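Local coordinates for protein positive phenol-degradative gene regulator (Ralstonia sp. E2, PDB 5FRY) that senses phenols through this N-terminal domain and, as an enhancer-binding transcription activator of the ATPase family, probably switches on phenol-degradation genes, at residues I155-T159 with L171-L175; G15-A20 with C100-I104. All coordinates share one frame; numbering follows the deposited sequence.

The two contacts differ in depth and chemistry: contact 1 lines the dimethylphenol pocket, whereas contact 2 reaches it only through His102, whose side chain does not touch helix 15-20. Contact 1 lies near the middle of the chain, within the V4R range, where helix 152-166 packs on the edge strand 170-176 of the four-stranded sheet; it mixes a CH-pi contact, a hydrogen bond and a zinc ligand. Contact 2, in the range of the activator of aromatic catabolism, lies farther out, with its centre about 19 Å from that of contact 1, and joins two helices through van der Waals packing with no hydrogen bond between the segments, next to the second subunit. The two meet at Tyr157 of contact 1.

Contact 1. Residues I155-T159 with L171-L175; sequences IGYAT and LYREL. With ZN (zinc ion), chain C; ERH (3,4-dimethylphenol), chain D.
The helix-on-sheet packing of the V4R part of the sensory domain, between its phenol pocket and its zinc site, is built here from Ala158 and Tyr172. Helix 152-166 and strand 170-176 run roughly antiparallel, the short segments meeting at 150° with their axes 7.1 Å apart. Ala158 CB sits over one face of the Tyr172 ring, 3.6 Å from its centroid and almost on the ring normal, a clear CH-pi contact. With chi1 at -73°, CG of Tyr172 lies anti to its own carbonyl carbon, and the ring reaches past Ala158 toward the ligand; Tyr172 OH ends 3.9 Å from ERH C04 and is hydrogen-bonded to Thr162 and Tyr124. From the helix, Ala158 CA comes within 3.6 Å of ERH C03, and Tyr157 turns the edge of its ring to ERH C06.

Beside the aromatic ring, Tyr172 N donates a bent hydrogen bond to Thr159 OG1 (3.3 Å, 142° at the hydrogen), and the same hydroxyl is also bonded to Tyr205. Thr159 CG2, the branch anti to the backbone N, meets Leu171 CD2.

Toward the zinc, Ile155 CD1 lies 3.6 Å from Glu174 CG, while Ile155 CG2 touches Tyr172 O. Beyond CG the glutamate chain is extended and brings OE2 to the zinc at 2.0 Å; Cys151, Cys177 and Cys185 complete the site. OE1 stands 3.2 Å from the metal, which makes the carboxylate essentially monodentate.

Tyr172 and Glu174, two positions apart on one strand, thus serve the two sites: Tyr172 lines the phenol pocket and Glu174 binds zinc. Metal binding would be expected to keep the Glu174 carboxylate ionised.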
loop_
_atom_site.group_PDB
_atom_site.type_symbol
_atom_site.label_atom_id
_atom_site.label_comp_id
_atom_site.label_asym_id
_atom_site.label_seq_id
_atom_site.Cartn_x
_atom_site.Cartn_y
_atom_site.Cartn_z
ATOM N N ILE A 155 -0.198 -9.415 -11.021
ATOM C CA ILE A 155 -1.031 -10.057 -12.063
ATOM C C ILE A 155 -2.445 -9.482 -12.132
ATOM O O ILE A 155 -2.945 -9.170 -13.216
ATOM C CB ILE A 155 -1.138 -11.582 -11.833
ATOM C CG1 ILE A 155 0.156 -12.270 -12.263
ATOM C CG2 ILE A 155 -2.349 -12.147 -12.572
ATOM C CD1 ILE A 155 0.434 -12.153 -13.745
ATOM N N GLY A 156 -3.094 -9.353 -10.972
ATOM C CA GLY A 156 -4.413 -8.754 -10.902
ATOM C C GLY A 156 -4.441 -7.410 -11.606
ATOM O O GLY A 156 -5.392 -7.069 -12.337
ATOM N N TYR A 157 -3.373 -6.662 -11.401
ATOM C CA TYR A 157 -3.227 -5.332 -11.963
ATOM C C TYR A 157 -3.202 -5.387 -13.488
ATOM O O TYR A 157 -3.947 -4.632 -14.147
ATOM C CB TYR A 157 -1.975 -4.662 -11.410
ATOM C CG TYR A 157 -1.739 -3.280 -11.973
ATOM C CD1 TYR A 157 -1.306 -3.111 -13.299
ATOM C CD2 TYR A 157 -1.987 -2.143 -11.207
ATOM C CE1 TYR A 157 -1.107 -1.859 -13.831
ATOM C CE2 TYR A 157 -1.778 -0.879 -11.729
ATOM C CZ TYR A 157 -1.326 -0.749 -13.040
ATOM O OH TYR A 157 -1.094 0.496 -13.584
ATOM N N ALA A 158 -2.376 -6.282 -14.044
ATOM C CA ALA A 158 -2.272 -6.455 -15.499
ATOM C C ALA A 158 -3.618 -6.819 -16.099
ATOM O O ALA A 158 -4.033 -6.260 -17.121
ATOM C CB ALA A 158 -1.248 -7.513 -15.863
ATOM N N THR A 159 -4.292 -7.770 -15.469
ATOM C CA THR A 159 -5.614 -8.198 -15.888
ATOM C C THR A 159 -6.612 -7.033 -15.892
ATOM O O THR A 159 -7.302 -6.778 -16.905
ATOM C CB THR A 159 -6.110 -9.332 -14.969
ATOM O OG1 THR A 159 -5.184 -10.428 -15.047
ATOM C CG2 THR A 159 -7.486 -9.804 -15.361
ATOM N N LEU A 171 -7.272 -12.072 -19.218
ATOM C CA LEU A 171 -6.538 -12.620 -18.076
ATOM C C LEU A 171 -5.041 -12.772 -18.343
ATOM O O LEU A 171 -4.617 -13.005 -19.479
ATOM C CB LEU A 171 -7.121 -13.979 -17.667
ATOM C CG LEU A 171 -8.639 -14.049 -17.461
ATOM C CD1 LEU A 171 -9.087 -15.495 -17.333
ATOM C CD2 LEU A 171 -9.073 -13.277 -16.237
ATOM N N TYR A 172 -4.247 -12.643 -17.278
ATOM C CA TYR A 172 -2.810 -12.877 -17.348
ATOM C C TYR A 172 -2.389 -14.037 -16.469
ATOM O O TYR A 172 -2.984 -14.306 -15.420
ATOM C CB TYR A 172 -2.025 -11.637 -16.924
ATOM C CG TYR A 172 -2.035 -10.507 -17.914
ATOM C CD1 TYR A 172 -3.160 -9.704 -18.069
ATOM C CD2 TYR A 172 -0.913 -10.209 -18.659
ATOM C CE1 TYR A 172 -3.163 -8.651 -18.962
ATOM C CE2 TYR A 172 -0.910 -9.167 -19.541
ATOM C CZ TYR A 172 -2.036 -8.383 -19.687
ATOM O OH TYR A 172 -2.018 -7.335 -20.584
ATOM N N ARG A 173 -1.331 -14.714 -16.883
ATOM C CA ARG A 173 -0.701 -15.683 -16.011
ATOM C C ARG A 173 0.804 -15.474 -16.017
ATOM O O ARG A 173 1.382 -15.014 -17.009
ATOM C CB ARG A 173 -1.066 -17.106 -16.441
ATOM C CG ARG A 173 -1.285 -18.042 -15.266
ATOM C CD ARG A 173 -1.795 -19.397 -15.721
ATOM N NE ARG A 173 -3.242 -19.401 -15.875
ATOM C CZ ARG A 173 -3.910 -20.318 -16.564
ATOM N NH1 ARG A 173 -3.256 -21.302 -17.174
ATOM N NH2 ARG A 173 -5.231 -20.242 -16.655
ATOM N N GLU A 174 1.441 -15.779 -14.894
ATOM C CA GLU A 174 2.891 -15.718 -14.813
ATOM C C GLU A 174 3.498 -16.987 -15.365
ATOM O O GLU A 174 3.267 -18.056 -14.813
ATOM C CB GLU A 174 3.342 -15.524 -13.366
ATOM C CG GLU A 174 3.273 -14.102 -12.871
ATOM C CD GLU A 174 4.091 -13.916 -11.615
ATOM O OE1 GLU A 174 3.580 -14.237 -10.532
ATOM O OE2 GLU A 174 5.251 -13.473 -11.700
ATOM N N LEU A 175 4.279 -16.878 -16.434
ATOM C CA LEU A 175 4.921 -18.066 -17.017
ATOM C C LEU A 175 6.198 -18.432 -16.249
ATOM O O LEU A 175 6.577 -19.606 -16.156
ATOM C CB LEU A 175 5.242 -17.838 -18.491
ATOM C CG LEU A 175 4.035 -17.510 -19.389
ATOM C CD1 LEU A 175 4.395 -17.676 -20.862
ATOM C CD2 LEU A 175 2.811 -18.322 -19.024
HETATM ZN ZN ZN C . 6.527 -13.090 -10.150
HETATM O O01 ERH D . 2.538 -4.619 -14.933
HETATM C C02 ERH D . 1.532 -5.626 -18.433
HETATM C C03 ERH D . -0.250 -4.241 -17.409
HETATM C C04 ERH D . 0.323 -5.045 -18.556
HETATM C C05 ERH D . 2.318 -5.475 -17.149
HETATM C C06 ERH D . 0.449 -4.106 -16.265
HETATM C C07 ERH D . 1.807 -4.759 -16.128
HETATM C C08 ERH D . 2.106 -6.430 -19.580
HETATM C C09 ERH D . -1.608 -3.588 -17.547
#

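Contact 2. Residues G15-A20 with C100-I104; sequences GLSNLA and CLHTI. With ERH (3,4-dimethylphenol), chain D.
Leu16 and Leu19, one turn apart on helix 15-20, reach to Cys100 CB with a methyl each: Leu16 CD2 lies 3.7 Å from it and Leu19 CD1 4.0 Å. Leu16 CD2 also rests 3.5 Å from Cys100 O and 3.8 Å from Ile104 CG1, so this single methyl bridges successive turns of helix 97-104. The Leu19 and Leu101 side chains cross at about a right angle, Leu19 CD1 meeting Leu101 CG. Ile104 CD1 in turn approaches the base of Leu19, 3.9 Å from its CB.

Cys100 SG, anti to its own carbonyl carbon (chi1 -74°), points to the start of the other helix and lies 3.6 Å from Gly15 CA. The absence of a side chain there lets the thiol come up against the backbone. No hydrogen bond joins the two segments, which cross at -69° with axes 9.6 Å apart.

On the pocket side of helix 97-104, His102 stacks on Tyr157 of helix 152-166 and touches Val110 of strand 109-118, while Leu101 also packs on Tyr157. Met27 of the second subunit packs on Leu16 and Ile104, so this helix pair forms part of the interface between the two subunits.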
loop_
_atom_site.group_PDB
_atom_site.type_symbol
_atom_site.label_atom_id
_atom_site.label_comp_id
_atom_site.label_asym_id
_atom_site.label_seq_id
_atom_site.Cartn_x
_atom_site.Cartn_y
_atom_site.Cartn_z
ATOM N N GLY A 15 6.406 7.281 -22.023
ATOM C CA GLY A 15 5.226 7.109 -21.200
ATOM C C GLY A 15 5.430 7.626 -19.787
ATOM O O GLY A 15 4.532 8.255 -19.225
ATOM N N LEU A 16 6.611 7.367 -19.223
ATOM C CA LEU A 16 6.920 7.728 -17.839
ATOM C C LEU A 16 6.971 9.239 -17.621
ATOM O O LEU A 16 6.551 9.734 -16.573
ATOM C CB LEU A 16 8.248 7.100 -17.398
ATOM C CG LEU A 16 8.388 5.571 -17.457
ATOM C CD1 LEU A 16 9.817 5.131 -17.176
ATOM C CD2 LEU A 16 7.429 4.861 -16.505
ATOM N N SER A 17 7.478 9.980 -18.599
ATOM C CA SER A 17 7.551 11.431 -18.456
ATOM C C SER A 17 6.159 12.055 -18.566
ATOM O O SER A 17 5.781 12.892 -17.743
ATOM C CB SER A 17 8.502 12.036 -19.498
ATOM O OG SER A 17 8.219 11.551 -20.799
ATOM N N ASN A 18 5.400 11.622 -19.570
ATOM C CA ASN A 18 4.057 12.133 -19.823
ATOM C C ASN A 18 3.101 11.801 -18.677
ATOM O O ASN A 18 2.200 12.578 -18.364
ATOM C CB ASN A 18 3.531 11.568 -21.148
ATOM C CG ASN A 18 2.064 11.882 -21.392
ATOM O OD1 ASN A 18 1.577 12.965 -21.062
ATOM N ND2 ASN A 18 1.353 10.929 -21.981
ATOM N N LEU A 19 3.313 10.648 -18.045
ATOM C CA LEU A 19 2.452 10.197 -16.952
ATOM C C LEU A 19 2.911 10.713 -15.584
ATOM O O LEU A 19 2.164 10.651 -14.607
ATOM C CB LEU A 19 2.375 8.667 -16.942
ATOM C CG LEU A 19 1.352 8.090 -17.925
ATOM C CD1 LEU A 19 1.439 6.583 -18.021
ATOM C CD2 LEU A 19 -0.044 8.501 -17.488
ATOM N N ALA A 20 4.128 11.241 -15.520
ATOM C CA ALA A 20 4.662 11.776 -14.265
ATOM C C ALA A 20 3.971 13.087 -13.876
ATOM O O ALA A 20 3.802 13.387 -12.689
ATOM C CB ALA A 20 6.164 11.983 -14.378
ATOM N N CYS A 100 3.976 1.366 -17.702
ATOM C CA CYS A 100 4.563 2.588 -17.214
ATOM C C CYS A 100 4.045 2.910 -15.812
ATOM O O CYS A 100 4.812 3.103 -14.899
ATOM C CB CYS A 100 4.269 3.733 -18.149
ATOM S SG CYS A 100 5.179 3.785 -19.734
ATOM N N LEU A 101 2.742 2.942 -15.652
ATOM C CA LEU A 101 2.171 3.249 -14.358
ATOM C C LEU A 101 2.637 2.267 -13.301
ATOM O O LEU A 101 2.967 2.663 -12.227
ATOM C CB LEU A 101 0.669 3.329 -14.438
ATOM C CG LEU A 101 0.057 4.603 -14.955
ATOM C CD1 LEU A 101 -1.361 4.449 -15.455
ATOM C CD2 LEU A 101 0.143 5.664 -13.890
ATOM N N HIS A 102 2.669 0.983 -13.642
ATOM C CA HIS A 102 3.132 -0.040 -12.711
ATOM C C HIS A 102 4.539 0.273 -12.209
ATOM O O HIS A 102 4.862 0.034 -11.045
ATOM C CB HIS A 102 3.103 -1.420 -13.373
ATOM C CG HIS A 102 2.524 -2.493 -12.505
ATOM N ND1 HIS A 102 2.413 -3.804 -12.918
ATOM C CD2 HIS A 102 2.024 -2.451 -11.248
ATOM C CE1 HIS A 102 1.869 -4.523 -11.952
ATOM N NE2 HIS A 102 1.624 -3.726 -10.927
ATOM N N THR A 103 5.369 0.811 -13.097
ATOM C CA THR A 103 6.719 1.165 -12.765
ATOM C C THR A 103 6.767 2.391 -11.886
ATOM O O THR A 103 7.411 2.370 -10.876
ATOM C CB THR A 103 7.580 1.346 -14.017
ATOM O OG1 THR A 103 7.434 0.228 -14.861
ATOM C CG2 THR A 103 9.021 1.436 -13.671
ATOM N N ILE A 104 6.030 3.432 -12.253
ATOM C CA ILE A 104 6.008 4.667 -11.477
ATOM C C ILE A 104 5.603 4.388 -10.045
ATOM O O ILE A 104 6.093 5.026 -9.115
ATOM C CB ILE A 104 5.048 5.705 -12.076
ATOM C CG1 ILE A 104 5.614 6.229 -13.403
ATOM C CG2 ILE A 104 4.807 6.854 -11.088
ATOM C CD1 ILE A 104 4.610 7.022 -14.254
HETATM O O01 ERH D . 2.538 -4.619 -14.933
HETATM C C02 ERH D . 1.532 -5.626 -18.433
HETATM C C03 ERH D . -0.250 -4.241 -17.409
HETATM C C04 ERH D . 0.323 -5.045 -18.556
HETATM C C05 ERH D . 2.318 -5.475 -17.149
HETATM C C06 ERH D . 0.449 -4.106 -16.265
HETATM C C07 ERH D . 1.807 -4.759 -16.128
HETATM C C08 ERH D . 2.106 -6.430 -19.580
HETATM C C09 ERH D . -1.608 -3.588 -17.547
#